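Local structure of acyl-CoA dehydrogenase domain protein Tcur3481 (Thermomonospora curvata, 6WY9) at residues 136-141 against 165-170; 144-149 against 203-208; 270-275 against 309-314. The protein binds the flavin cofactor FAD and probably acts as an acyl-CoA dehydrogenase. One frame throughout, in Å; residues are numbered along the deposited sequence.

Contact 1: 136-141 against 165-170; sequences CTAVPD and VSATGP
The shortest polar bond here runs from Thr-168 N to Cys-136 O, 2.8 Å and nearly straight at 169°. Its counterpart returns from Ala-138 N to Thr-168 O at 2.9 Å, with the donor standing above the carbonyl plane. Together the two bonds bracket Thr-137 and bridge it to Thr-168. They are the only backbone bonds between the segments, consistent with the 57° between the strand segments; beyond them, across the segments, Ala-138 O meets no N-H, only Gly-169 CA, at 3.3 Å in a CA-H...O contact.

On one side of the bridge the methyl carbons Ala-138 CB and Ala-167 CB meet at 4.0 Å. Cys-136 adds its sulfur to the same patch: SG lies anti to the backbone N (chi1 -168°) and comes within 4.1 Å of Ala-167 CB. Phe-176 of strand 172-179 touches both alanines. At the far end Pro-140 and Pro-170 reach toward each other tip to tip, CG to CG at 3.9 Å, and both also pack on Trp-145. The hydroxyl of Thr-168 turns back to the carbonyl of Pro-134.

One bridge, small apolar groups and a proline pair thus imply a local crossing of two strands: the two N-H...O bonds fix the alignment at Thr-137, while beyond it the association rests on van der Waals packing and a CA-H...O contact.

Contact 2: 144-149 against 203-208; sequences GWRLSG and LDAVPA
Trp-145 to Leu-147 pair antiparallel with Val-206 to Ala-208, and after a one-residue slip Gly-149 pairs with Leu-203; Leu-147 O accepts from Val-206 N at 2.8 Å. At the slip both Ala-205 and Val-206 face Leu-147. Ala-205 has a positive phi (54°), and its N-H turns to Ser-148 OG, with N and OG 2.9 Å apart. A water joins that hydroxyl to Asp-204 OD1, to which it donates.

On the face of Pro-207, Arg-146 reaches to Ala-205, its chain extended from CG to NE (chi2 -171°). Its NH2 gives a hydrogen bond of 3.1 Å to Ala-205 O, which lies only 6° out of the guanidinium plane, at its edge. The same NH2 is 3.3 Å from Pro-207 CG, approached obliquely, while NE is held by a salt bridge to Asp-141.

On the other face Leu-147 and Leu-203 lie side by side and point the same way. Leu-147 CD1 touches Ala-208 CB at 3.8 Å, and Leu-203 CD2 stands 4.0 Å from Leu-147 CB. Val-178 of strand 172-179 packs on Leu-147, Val-206 and Ala-208. The Trp-145 ring leads away from this pairing to meet Phe-176 edge-to-face.

The positive phi, the shared Leu-147 partner and the register shift of one together define a G1 beta bulge, set where the chain turns a corner in the central beta domain of the acyl-CoA dehydrogenase fold.

Contact 3: 270-275 against 309-314; sequences YIEIEA and LNVVHR
Glu-272 and Arg-314 meet tip to tip in a two-pronged salt bridge: NH1 of the arginine reaches OE1 of the glutamate at 2.7 Å and NH2 reaches OE2 at 2.9 Å. Both bonds are nearly straight, and both oxygens lie almost in the guanidinium plane. The carboxylate is turned 44° from that plane, so each nitrogen arrives from above it. Asn-310 ND2 adds a third bond, 2.9 Å to Glu-272 OE2, and comes from the opposite face of the carboxylate to Arg-314 NH2. OE2 therefore has two protein donors, and a glycerol, probably from the crystallisation liquor, also hydrogen-bonds to it. Three donated N-H groups would be expected to favour the charged carboxylate.

This polar tip is the tightly held part, for the helices themselves stand well apart, with segment axes 9.8 Å from each other at closest. The extended chain of Glu-272 (chi2 170°) spans the gap. Beside it the apolar contact is thin: Val-311 CG2 lies 3.4 Å from Glu-272 OE1 but 4.2 Å from Ile-273 CG1, the side chains of Ile-273 and Val-311 crossing at about a right angle. Helix 215-248 packs against this buried side, with Leu-232, Ser-236 and Leu-239 on Ile-273 and Ala-235 on Val-311. On the polar side Asn-310 OD1 accepts from a basic side chain of another protein chain.

Two helices whose segments run antiparallel at 152°, with a third against them, are typical of the C-terminal helical bundle of acyl-CoA dehydrogenases, here close to an intersubunit surface.

Contacts 1 and 2 form one continuous piece of the beta domain, their centres about 7 Å apart and their segments alternating along the chain. Strands 137-141 and 144-154 are neighbours in the sheet and join them: Val-139 N lies 2.7 Å from Arg-146 O, a probable hydrogen bond, and Ala-138 CB packs on Leu-147 CD2 at 3.5 Å. Contact 3 is separate, on the opposite side of the chain's centre, with its centre about 39 Å from that of contact 1 and 42 Å from that of contact 2. It alone approaches the cofactor: the Arg-314 side chain is about 6 Å from that of FAD-binding His-317 and about 9 Å from a bound reduced flavin, whereas contacts 1 and 2 lie away from the annotated sites.

Contact 1: 136-141 against 165-170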
loop_
_atom_site.group_PDB
_atom_site.type_symbol
_atom_site.label_atom_id
_atom_site.label_comp_id
_atom_site.label_asym_id
_atom_site.label_seq_id
_atom_site.Cartn_x
_atom_site.Cartn_y
_atom_site.Cartn_z
ATOM N N CYS B 136 -19.188 19.045 24.019
ATOM C CA CYS B 136 -20.337 19.004 24.907
ATOM C C CYS B 136 -19.905 19.371 26.322
ATOM O O CYS B 136 -18.843 18.948 26.793
ATOM C CB CYS B 136 -20.970 17.608 24.854
ATOM S SG CYS B 136 -22.644 17.515 25.649
ATOM N N THR B 137 -20.695 20.231 26.969
ATOM C CA THR B 137 -20.355 20.810 28.266
ATOM C C THR B 137 -21.140 20.145 29.390
ATOM O O THR B 137 -22.297 19.753 29.207
ATOM C CB THR B 137 -20.654 22.310 28.271
ATOM O OG1 THR B 137 -19.952 22.910 27.180
ATOM C CG2 THR B 137 -20.176 22.936 29.555
ATOM N N ALA B 138 -20.512 20.049 30.566
ATOM C CA ALA B 138 -21.173 19.537 31.763
ATOM C C ALA B 138 -21.071 20.590 32.862
ATOM O O ALA B 138 -19.959 21.027 33.189
ATOM C CB ALA B 138 -20.539 18.209 32.207
ATOM N N VAL B 139 -22.206 21.019 33.402
ATOM C CA VAL B 139 -22.276 22.056 34.435
ATOM C C VAL B 139 -22.735 21.407 35.740
ATOM O O VAL B 139 -23.686 20.616 35.718
ATOM C CB VAL B 139 -23.233 23.200 34.032
ATOM C CG1 VAL B 139 -23.343 24.247 35.124
ATOM C CG2 VAL B 139 -22.751 23.845 32.747
ATOM N N PRO B 140 -22.085 21.702 36.879
ATOM C CA PRO B 140 -22.546 21.165 38.170
ATOM C C PRO B 140 -23.922 21.689 38.535
ATOM O O PRO B 140 -24.239 22.853 38.305
ATOM C CB PRO B 140 -21.502 21.677 39.169
ATOM C CG PRO B 140 -20.297 21.942 38.347
ATOM C CD PRO B 140 -20.801 22.410 37.008
ATOM N N ASP B 141 -24.735 20.821 39.128
ATOM C CA ASP B 141 -26.057 21.234 39.592
ATOM C C ASP B 141 -26.385 20.375 40.812
ATOM O O ASP B 141 -26.833 19.236 40.657
ATOM C CB ASP B 141 -27.087 21.075 38.482
ATOM C CG ASP B 141 -28.406 21.744 38.804
ATOM O OD1 ASP B 141 -28.534 22.315 39.906
ATOM O OD2 ASP B 141 -29.316 21.698 37.946
ATOM N N VAL B 165 -22.935 9.649 27.870
ATOM C CA VAL B 165 -22.621 10.827 27.057
ATOM C C VAL B 165 -21.305 11.420 27.555
ATOM O O VAL B 165 -21.198 11.745 28.739
ATOM C CB VAL B 165 -23.733 11.890 27.174
ATOM C CG1 VAL B 165 -23.344 13.208 26.429
ATOM C CG2 VAL B 165 -25.077 11.335 26.718
ATOM N N SER B 166 -20.326 11.600 26.657
ATOM C CA SER B 166 -19.080 12.247 27.043
ATOM C C SER B 166 -19.242 13.771 26.959
ATOM O O SER B 166 -19.890 14.296 26.041
ATOM C CB SER B 166 -17.918 11.736 26.158
ATOM O OG SER B 166 -18.017 12.213 24.829
ATOM N N ALA B 167 -18.699 14.474 27.958
ATOM C CA ALA B 167 -18.792 15.932 28.078
ATOM C C ALA B 167 -17.622 16.453 28.913
ATOM O O ALA B 167 -17.025 15.718 29.705
ATOM C CB ALA B 167 -20.125 16.362 28.712
ATOM N N THR B 168 -17.300 17.725 28.737
ATOM C CA THR B 168 -16.235 18.366 29.518
ATOM C C THR B 168 -16.849 19.226 30.618
ATOM O O THR B 168 -17.644 20.142 30.342
ATOM C CB THR B 168 -15.312 19.169 28.601
ATOM O OG1 THR B 168 -14.666 18.248 27.696
ATOM C CG2 THR B 168 -14.228 19.984 29.407
ATOM N N GLY B 169 -16.523 18.887 31.873
ATOM C CA GLY B 169 -16.930 19.672 33.012
ATOM C C GLY B 169 -15.832 20.616 33.465
ATOM O O GLY B 169 -14.842 20.821 32.762
ATOM N N PRO B 170 -16.002 21.230 34.645
ATOM C CA PRO B 170 -14.941 22.110 35.174
ATOM C C PRO B 170 -13.625 21.396 35.431
ATOM O O PRO B 170 -12.578 22.043 35.416
ATOM C CB PRO B 170 -15.535 22.652 36.488
ATOM C CG PRO B 170 -16.981 22.390 36.416
ATOM C CD PRO B 170 -17.217 21.256 35.472
#

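Contact 2: 144-149 against 203-208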
loop_
_atom_site.group_PDB
_atom_site.type_symbol
_atom_site.label_atom_id
_atom_site.label_comp_id
_atom_site.label_asym_id
_atom_site.label_seq_id
_atom_site.Cartn_x
_atom_site.Cartn_y
_atom_site.Cartn_z
ATOM N N GLY B 144 -25.696 16.682 40.971
ATOM C CA GLY B 144 -25.815 16.221 39.606
ATOM C C GLY B 144 -25.153 17.155 38.617
ATOM O O GLY B 144 -24.321 17.998 38.981
ATOM N N TRP B 145 -25.546 17.030 37.358
ATOM C CA TRP B 145 -24.939 17.785 36.277
ATOM C C TRP B 145 -26.015 18.150 35.269
ATOM O O TRP B 145 -27.022 17.451 35.133
ATOM C CB TRP B 145 -23.829 16.973 35.578
ATOM C CG TRP B 145 -22.721 16.611 36.495
ATOM C CD1 TRP B 145 -22.700 15.589 37.384
ATOM C CD2 TRP B 145 -21.477 17.290 36.630
ATOM N NE1 TRP B 145 -21.516 15.585 38.073
ATOM C CE2 TRP B 145 -20.743 16.619 37.627
ATOM C CE3 TRP B 145 -20.910 18.401 36.001
ATOM C CZ2 TRP B 145 -19.474 17.027 38.026
ATOM C CZ3 TRP B 145 -19.641 18.805 36.389
ATOM C CH2 TRP B 145 -18.938 18.118 37.397
ATOM N N ARG B 146 -25.777 19.239 34.538
ATOM C CA ARG B 146 -26.548 19.516 33.336
ATOM C C ARG B 146 -25.608 19.651 32.148
ATOM O O ARG B 146 -24.579 20.336 32.235
ATOM C CB ARG B 146 -27.407 20.761 33.521
ATOM C CG ARG B 146 -28.433 20.549 34.589
ATOM C CD ARG B 146 -29.428 21.661 34.643
ATOM N NE ARG B 146 -30.400 21.440 35.708
ATOM C CZ ARG B 146 -31.521 20.746 35.561
ATOM N NH1 ARG B 146 -32.360 20.596 36.583
ATOM N NH2 ARG B 146 -31.813 20.208 34.393
ATOM N N LEU B 147 -25.978 18.982 31.049
ATOM C CA LEU B 147 -25.203 18.853 29.827
ATOM C C LEU B 147 -25.837 19.671 28.712
ATOM O O LEU B 147 -27.053 19.602 28.487
ATOM C CB LEU B 147 -25.133 17.387 29.357
ATOM C CG LEU B 147 -24.769 16.304 30.384
ATOM C CD1 LEU B 147 -24.692 14.915 29.759
ATOM C CD2 LEU B 147 -23.467 16.654 31.107
ATOM N N SER B 148 -25.001 20.422 27.997
ATOM C CA SER B 148 -25.446 21.207 26.854
ATOM C C SER B 148 -24.458 21.039 25.715
ATOM O O SER B 148 -23.261 21.279 25.887
ATOM C CB SER B 148 -25.584 22.689 27.202
ATOM O OG SER B 148 -26.752 22.916 27.965
ATOM N N GLY B 149 -24.972 20.669 24.556
ATOM C CA GLY B 149 -24.153 20.467 23.382
ATOM C C GLY B 149 -24.914 19.580 22.418
ATOM O O GLY B 149 -26.132 19.406 22.546
ATOM N N LEU B 203 -28.655 18.274 23.396
ATOM C CA LEU B 203 -28.789 18.320 24.846
ATOM C C LEU B 203 -28.904 19.773 25.279
ATOM O O LEU B 203 -27.978 20.563 25.080
ATOM C CB LEU B 203 -27.596 17.653 25.529
ATOM C CG LEU B 203 -27.351 16.200 25.157
ATOM C CD1 LEU B 203 -26.182 16.123 24.225
ATOM C CD2 LEU B 203 -27.041 15.412 26.413
ATOM N N ASP B 204 -30.029 20.132 25.872
ATOM C CA ASP B 204 -30.206 21.502 26.346
ATOM C C ASP B 204 -30.364 21.413 27.864
ATOM O O ASP B 204 -31.464 21.167 28.374
ATOM C CB ASP B 204 -31.385 22.137 25.634
ATOM C CG ASP B 204 -31.738 23.494 26.168
ATOM O OD1 ASP B 204 -30.996 24.059 27.001
ATOM O OD2 ASP B 204 -32.805 23.986 25.749
ATOM N N ALA B 205 -29.239 21.573 28.568
ATOM C CA ALA B 205 -29.206 21.560 30.027
ATOM C C ALA B 205 -29.846 20.281 30.563
ATOM O O ALA B 205 -30.703 20.305 31.453
ATOM C CB ALA B 205 -29.884 22.805 30.601
ATOM N N VAL B 206 -29.417 19.154 30.012
ATOM C CA VAL B 206 -30.043 17.860 30.298
ATOM C C VAL B 206 -29.534 17.345 31.644
ATOM O O VAL B 206 -28.316 17.285 31.851
ATOM C CB VAL B 206 -29.736 16.850 29.192
ATOM C CG1 VAL B 206 -30.376 15.512 29.542
ATOM C CG2 VAL B 206 -30.192 17.338 27.796
ATOM N N PRO B 207 -30.410 16.924 32.546
ATOM C CA PRO B 207 -29.939 16.342 33.814
ATOM C C PRO B 207 -29.133 15.070 33.586
ATOM O O PRO B 207 -29.480 14.232 32.741
ATOM C CB PRO B 207 -31.238 16.057 34.572
ATOM C CG PRO B 207 -32.254 16.948 33.930
ATOM C CD PRO B 207 -31.875 17.052 32.491
ATOM N N ALA B 208 -28.039 14.934 34.340
ATOM C CA ALA B 208 -27.173 13.767 34.190
ATOM C C ALA B 208 -26.455 13.479 35.493
ATOM O O ALA B 208 -26.349 14.338 36.372
ATOM C CB ALA B 208 -26.120 13.936 33.087
HETATM O O HOH W 1 -28.366 24.850 27.006
#

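Contact 3: 270-275 against 309-314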
loop_
_atom_site.group_PDB
_atom_site.type_symbol
_atom_site.label_atom_id
_atom_site.label_comp_id
_atom_site.label_asym_id
_atom_site.label_seq_id
_atom_site.Cartn_x
_atom_site.Cartn_y
_atom_site.Cartn_z
ATOM N N TYR B 270 -6.124 -12.840 4.461
ATOM C CA TYR B 270 -5.772 -13.789 5.519
ATOM C C TYR B 270 -4.704 -13.216 6.463
ATOM O O TYR B 270 -4.827 -13.290 7.691
ATOM C CB TYR B 270 -5.279 -15.063 4.816
ATOM C CG TYR B 270 -5.058 -16.284 5.652
ATOM C CD1 TYR B 270 -3.921 -16.391 6.458
ATOM C CD2 TYR B 270 -5.908 -17.386 5.552
ATOM C CE1 TYR B 270 -3.691 -17.549 7.206
ATOM C CE2 TYR B 270 -5.676 -18.543 6.283
ATOM C CZ TYR B 270 -4.558 -18.610 7.108
ATOM O OH TYR B 270 -4.283 -19.745 7.841
ATOM N N ILE B 271 -3.608 -12.707 5.891
ATOM C CA ILE B 271 -2.548 -12.101 6.693
ATOM C C ILE B 271 -3.110 -10.972 7.570
ATOM O O ILE B 271 -2.860 -10.906 8.779
ATOM C CB ILE B 271 -1.433 -11.588 5.766
ATOM C CG1 ILE B 271 -0.594 -12.742 5.194
ATOM C CG2 ILE B 271 -0.536 -10.512 6.492
ATOM C CD1 ILE B 271 0.177 -12.280 3.898
ATOM N N GLU B 272 -3.909 -10.089 6.973
ATOM C CA GLU B 272 -4.403 -8.942 7.717
ATOM C C GLU B 272 -5.305 -9.392 8.855
ATOM O O GLU B 272 -5.288 -8.797 9.943
ATOM C CB GLU B 272 -5.153 -7.989 6.780
ATOM C CG GLU B 272 -4.161 -7.141 5.912
ATOM C CD GLU B 272 -4.882 -6.388 4.820
ATOM O OE1 GLU B 272 -6.031 -6.786 4.460
ATOM O OE2 GLU B 272 -4.288 -5.439 4.299
ATOM N N ILE B 273 -6.104 -10.431 8.603
ATOM C CA ILE B 273 -6.993 -10.973 9.620
ATOM C C ILE B 273 -6.181 -11.590 10.751
ATOM O O ILE B 273 -6.508 -11.425 11.935
ATOM C CB ILE B 273 -7.975 -11.984 8.996
ATOM C CG1 ILE B 273 -9.010 -11.272 8.098
ATOM C CG2 ILE B 273 -8.643 -12.913 10.102
ATOM C CD1 ILE B 273 -9.952 -12.244 7.319
ATOM N N GLU B 274 -5.111 -12.317 10.423
ATOM C CA GLU B 274 -4.271 -12.863 11.510
ATOM C C GLU B 274 -3.660 -11.748 12.349
ATOM O O GLU B 274 -3.608 -11.834 13.581
ATOM C CB GLU B 274 -3.184 -13.777 10.935
ATOM C CG GLU B 274 -3.874 -15.046 10.447
ATOM C CD GLU B 274 -3.025 -16.314 10.420
ATOM O OE1 GLU B 274 -1.786 -16.260 10.215
ATOM O OE2 GLU B 274 -3.631 -17.395 10.555
ATOM N N ALA B 275 -3.216 -10.678 11.697
ATOM C CA ALA B 275 -2.647 -9.537 12.413
ATOM C C ALA B 275 -3.695 -8.850 13.295
ATOM O O ALA B 275 -3.424 -8.515 14.452
ATOM C CB ALA B 275 -2.061 -8.559 11.405
ATOM N N LEU B 309 -10.702 -2.580 6.695
ATOM C CA LEU B 309 -11.214 -1.890 5.524
ATOM C C LEU B 309 -10.583 -2.438 4.259
ATOM O O LEU B 309 -11.275 -2.584 3.244
ATOM C CB LEU B 309 -10.963 -0.392 5.610
ATOM C CG LEU B 309 -11.705 0.428 4.549
ATOM C CD1 LEU B 309 -13.243 0.056 4.625
ATOM C CD2 LEU B 309 -11.453 1.883 4.840
ATOM N N ASN B 310 -9.273 -2.741 4.282
ATOM C CA ASN B 310 -8.677 -3.377 3.098
ATOM C C ASN B 310 -9.394 -4.684 2.765
ATOM O O ASN B 310 -9.686 -4.950 1.599
ATOM C CB ASN B 310 -7.195 -3.694 3.283
ATOM C CG ASN B 310 -6.316 -2.475 3.332
ATOM O OD1 ASN B 310 -6.687 -1.352 2.910
ATOM N ND2 ASN B 310 -5.093 -2.714 3.784
ATOM N N VAL B 311 -9.622 -5.540 3.765
ATOM C CA VAL B 311 -10.256 -6.830 3.479
ATOM C C VAL B 311 -11.580 -6.621 2.748
ATOM O O VAL B 311 -11.820 -7.231 1.702
ATOM C CB VAL B 311 -10.459 -7.665 4.759
ATOM C CG1 VAL B 311 -11.372 -8.961 4.426
ATOM C CG2 VAL B 311 -9.084 -8.066 5.415
ATOM N N VAL B 312 -12.478 -5.785 3.298
ATOM C CA VAL B 312 -13.814 -5.693 2.662
ATOM C C VAL B 312 -13.765 -4.984 1.305
ATOM O O VAL B 312 -14.638 -5.221 0.477
ATOM C CB VAL B 312 -14.872 -5.026 3.576
ATOM C CG1 VAL B 312 -15.106 -5.908 4.885
ATOM C CG2 VAL B 312 -14.542 -3.531 3.932
ATOM N N HIS B 313 -12.778 -4.107 1.038
ATOM C CA HIS B 313 -12.594 -3.647 -0.343
ATOM C C HIS B 313 -12.131 -4.782 -1.259
ATOM O O HIS B 313 -12.566 -4.877 -2.427
ATOM C CB HIS B 313 -11.573 -2.490 -0.392
ATOM C CG HIS B 313 -12.202 -1.140 -0.176
ATOM N ND1 HIS B 313 -12.810 -0.431 -1.204
ATOM C CD2 HIS B 313 -12.392 -0.411 0.950
ATOM C CE1 HIS B 313 -13.270 0.718 -0.727
ATOM N NE2 HIS B 313 -13.013 0.767 0.570
ATOM N N ARG B 314 -11.199 -5.622 -0.784
ATOM C CA ARG B 314 -10.758 -6.711 -1.663
ATOM C C ARG B 314 -11.910 -7.684 -1.915
ATOM O O ARG B 314 -12.073 -8.165 -3.038
ATOM C CB ARG B 314 -9.544 -7.461 -1.071
ATOM C CG ARG B 314 -8.255 -6.615 -0.973
ATOM C CD ARG B 314 -6.978 -7.488 -0.873
ATOM N NE ARG B 314 -5.868 -6.709 -0.314
ATOM C CZ ARG B 314 -5.690 -6.541 0.982
ATOM N NH1 ARG B 314 -6.567 -7.115 1.815
ATOM N NH2 ARG B 314 -4.656 -5.832 1.450
#